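Local coordinates for protein enoyl-CoA hydratase subunit I (Geobacillus kaustophilus, PDB 2PBP) that probably acts as a hydro-lyase of the crotonase family, adding water across the double bond of enoyl-CoA thioesters in beta-oxidation, at residues 7-12 and 42-47. Sequence-based numbering, arbitrary orientation.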
loop_
_atom_site.group_PDB
_atom_site.type_symbol
_atom_site.label_atom_id
_atom_site.label_comp_id
_atom_site.label_asym_id
_atom_site.label_seq_id
_atom_site.Cartn_x
_atom_site.Cartn_y
_atom_site.Cartn_z
ATOM N N ILE A 7 -24.105 -18.268 -13.784
ATOM C CA ILE A 7 -22.668 -18.433 -13.593
ATOM C C ILE A 7 -22.294 -19.906 -13.548
ATOM O O ILE A 7 -23.159 -20.769 -13.410
ATOM C CB ILE A 7 -22.187 -17.746 -12.280
ATOM C CG1 ILE A 7 -22.871 -18.369 -11.058
ATOM C CG2 ILE A 7 -22.492 -16.256 -12.331
ATOM C CD1 ILE A 7 -22.190 -19.610 -10.508
ATOM N N ALA A 8 -21.000 -20.181 -13.675
ATOM C CA ALA A 8 -20.484 -21.542 -13.629
ATOM C C ALA A 8 -19.246 -21.537 -12.741
ATOM O O ALA A 8 -18.291 -20.804 -13.004
ATOM C CB ALA A 8 -20.126 -22.018 -15.028
ATOM N N ALA A 9 -19.270 -22.342 -11.684
ATOM C CA ALA A 9 -18.143 -22.414 -10.761
ATOM C C ALA A 9 -17.426 -23.753 -10.853
ATOM O O ALA A 9 -18.042 -24.788 -11.111
ATOM C CB ALA A 9 -18.623 -22.175 -9.331
ATOM N N ARG A 10 -16.116 -23.723 -10.639
ATOM C CA ARG A 10 -15.298 -24.927 -10.686
ATOM C C ARG A 10 -14.038 -24.712 -9.866
ATOM O O ARG A 10 -13.708 -23.583 -9.505
ATOM C CB ARG A 10 -14.917 -25.269 -12.131
ATOM C CG ARG A 10 -14.019 -24.247 -12.817
ATOM C CD ARG A 10 -13.825 -24.598 -14.291
ATOM N NE ARG A 10 -13.030 -23.602 -15.006
ATOM C CZ ARG A 10 -11.702 -23.525 -14.967
ATOM N NH1 ARG A 10 -11.000 -24.391 -14.245
ATOM N NH2 ARG A 10 -11.076 -22.575 -15.648
ATOM N N GLN A 11 -13.332 -25.796 -9.576
ATOM C CA GLN A 11 -12.109 -25.696 -8.798
ATOM C C GLN A 11 -10.928 -26.330 -9.507
ATOM O O GLN A 11 -11.058 -27.356 -10.172
ATOM C CB GLN A 11 -12.301 -26.346 -7.428
ATOM C CG GLN A 11 -13.379 -25.678 -6.597
ATOM C CD GLN A 11 -13.644 -26.396 -5.295
ATOM O OE1 GLN A 11 -12.782 -26.458 -4.418
ATOM N NE2 GLN A 11 -14.846 -26.949 -5.162
ATOM N N GLU A 12 -9.776 -25.691 -9.368
ATOM C CA GLU A 12 -8.537 -26.168 -9.962
ATOM C C GLU A 12 -7.533 -26.094 -8.824
ATOM O O GLU A 12 -6.959 -25.039 -8.559
ATOM C CB GLU A 12 -8.113 -25.252 -11.113
ATOM C CG GLU A 12 -6.896 -25.730 -11.887
ATOM C CD GLU A 12 -7.104 -27.094 -12.518
ATOM O OE1 GLU A 12 -8.162 -27.303 -13.152
ATOM O OE2 GLU A 12 -6.206 -27.955 -12.387
ATOM N N GLU A 42 -19.260 -16.153 -1.741
ATOM C CA GLU A 42 -19.312 -16.416 -0.311
ATOM C C GLU A 42 -19.108 -17.904 -0.031
ATOM O O GLU A 42 -18.520 -18.271 0.983
ATOM C CB GLU A 42 -20.635 -15.923 0.289
ATOM C CG GLU A 42 -20.798 -14.403 0.218
ATOM C CD GLU A 42 -21.982 -13.894 1.019
ATOM O OE1 GLU A 42 -22.971 -14.644 1.163
ATOM O OE2 GLU A 42 -21.931 -12.739 1.493
ATOM N N ALA A 43 -19.573 -18.755 -0.940
ATOM C CA ALA A 43 -19.415 -20.197 -0.776
ATOM C C ALA A 43 -17.929 -20.562 -0.808
ATOM O O ALA A 43 -17.440 -21.294 0.054
ATOM C CB ALA A 43 -20.157 -20.931 -1.877
ATOM N N PHE A 44 -17.213 -20.050 -1.806
ATOM C CA PHE A 44 -15.784 -20.317 -1.919
ATOM C C PHE A 44 -15.026 -19.664 -0.760
ATOM O O PHE A 44 -14.020 -20.193 -0.293
ATOM C CB PHE A 44 -15.223 -19.776 -3.244
ATOM C CG PHE A 44 -15.427 -20.689 -4.432
ATOM C CD1 PHE A 44 -15.478 -22.072 -4.275
ATOM C CD2 PHE A 44 -15.500 -20.161 -5.719
ATOM C CE1 PHE A 44 -15.595 -22.914 -5.383
ATOM C CE2 PHE A 44 -15.616 -20.992 -6.835
ATOM C CZ PHE A 44 -15.663 -22.373 -6.666
ATOM N N ASP A 45 -15.506 -18.509 -0.308
ATOM C CA ASP A 45 -14.862 -17.786 0.789
ATOM C C ASP A 45 -14.913 -18.602 2.083
ATOM O O ASP A 45 -13.975 -18.560 2.882
ATOM C CB ASP A 45 -15.536 -16.417 0.983
ATOM C CG ASP A 45 -14.730 -15.472 1.875
ATOM O OD1 ASP A 45 -13.488 -15.589 1.937
ATOM O OD2 ASP A 45 -15.343 -14.585 2.505
ATOM N N ARG A 46 -15.997 -19.353 2.271
ATOM C CA ARG A 46 -16.172 -20.183 3.467
ATOM C C ARG A 46 -15.422 -21.517 3.374
ATOM O O ARG A 46 -15.187 -22.173 4.391
ATOM C CB ARG A 46 -17.657 -20.482 3.705
ATOM C CG ARG A 46 -18.555 -19.268 3.887
ATOM C CD ARG A 46 -19.966 -19.694 4.299
ATOM N NE ARG A 46 -20.659 -20.475 3.273
ATOM C CZ ARG A 46 -21.438 -19.955 2.327
ATOM N NH1 ARG A 46 -21.632 -18.645 2.266
ATOM N NH2 ARG A 46 -22.027 -20.747 1.441
ATOM N N ASN A 47 -15.062 -21.916 2.157
ATOM C CA ASN A 47 -14.355 -23.176 1.913
ATOM C C ASN A 47 -12.852 -23.008 2.148
ATOM O O ASN A 47 -12.163 -22.370 1.355
ATOM C CB ASN A 47 -14.596 -23.631 0.467
ATOM C CG ASN A 47 -14.126 -25.056 0.208
ATOM O OD1 ASN A 47 -13.234 -25.566 0.884
ATOM N ND2 ASN A 47 -14.721 -25.698 -0.792
HETATM O O HOH W 1 -13.667 -27.899 -2.058
#
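Strand 7-12 and the last turn of helix 31-46 face each other through Ala-9 and Phe-44, running in nearly the same direction, 19° between their axes, with 11.1 Å separating the two at closest approach. No direct hydrogen bond joins them, and the Phe-44 ring bridges most of the gap. With CG of Phe-44 anti to its carbonyl carbon (chi1 -83°), the side chain reaches out to the strand, and the outer ring atoms meet it obliquely. Phe-44 CZ comes 4.0 Å from Ala-9 CB and 3.7 Å from Arg-10 O, while Phe-44 CE1 lies 3.7 Å from Gln-11 CG. Ala-9 and Gln-11 both turn their CB toward the helix, and the intervening Arg-10 sends its own away, meeting the ring through its carbonyl only. Beyond CG the Gln-11 chain stays extended and crosses the ring obliquely beside CE1, amide and ring planes 66° apart. Its OE1 and Asn-47 ND2 stop 4.2 Å apart, and a water set to one side bridges them: it donates to Gln-11 OE1 at 2.9 Å and accepts from Asn-47 ND2 at 2.7 Å. Asn-47 OD1 bonds to the backbone N of Lys-49, tying the amide to the chain that leaves the helix. Behind the contact, Ile-18 of strand 15-20 and Val-50 also touch Phe-44, so the ring is buried although the strand residues it meets are exposed. An alanine at Phe-44 would probably open a gap between helix and strand, leaving Ala-9 CB and Gln-11 CG without the ring they rest on. Helix 31-46 follows the antiparallel strands 7-12 and 15-20 in the chain, and its end packs beside the outermost strand, on the 7-12/15-20 border of the six-stranded sheet, as part of a crotonase-like fold.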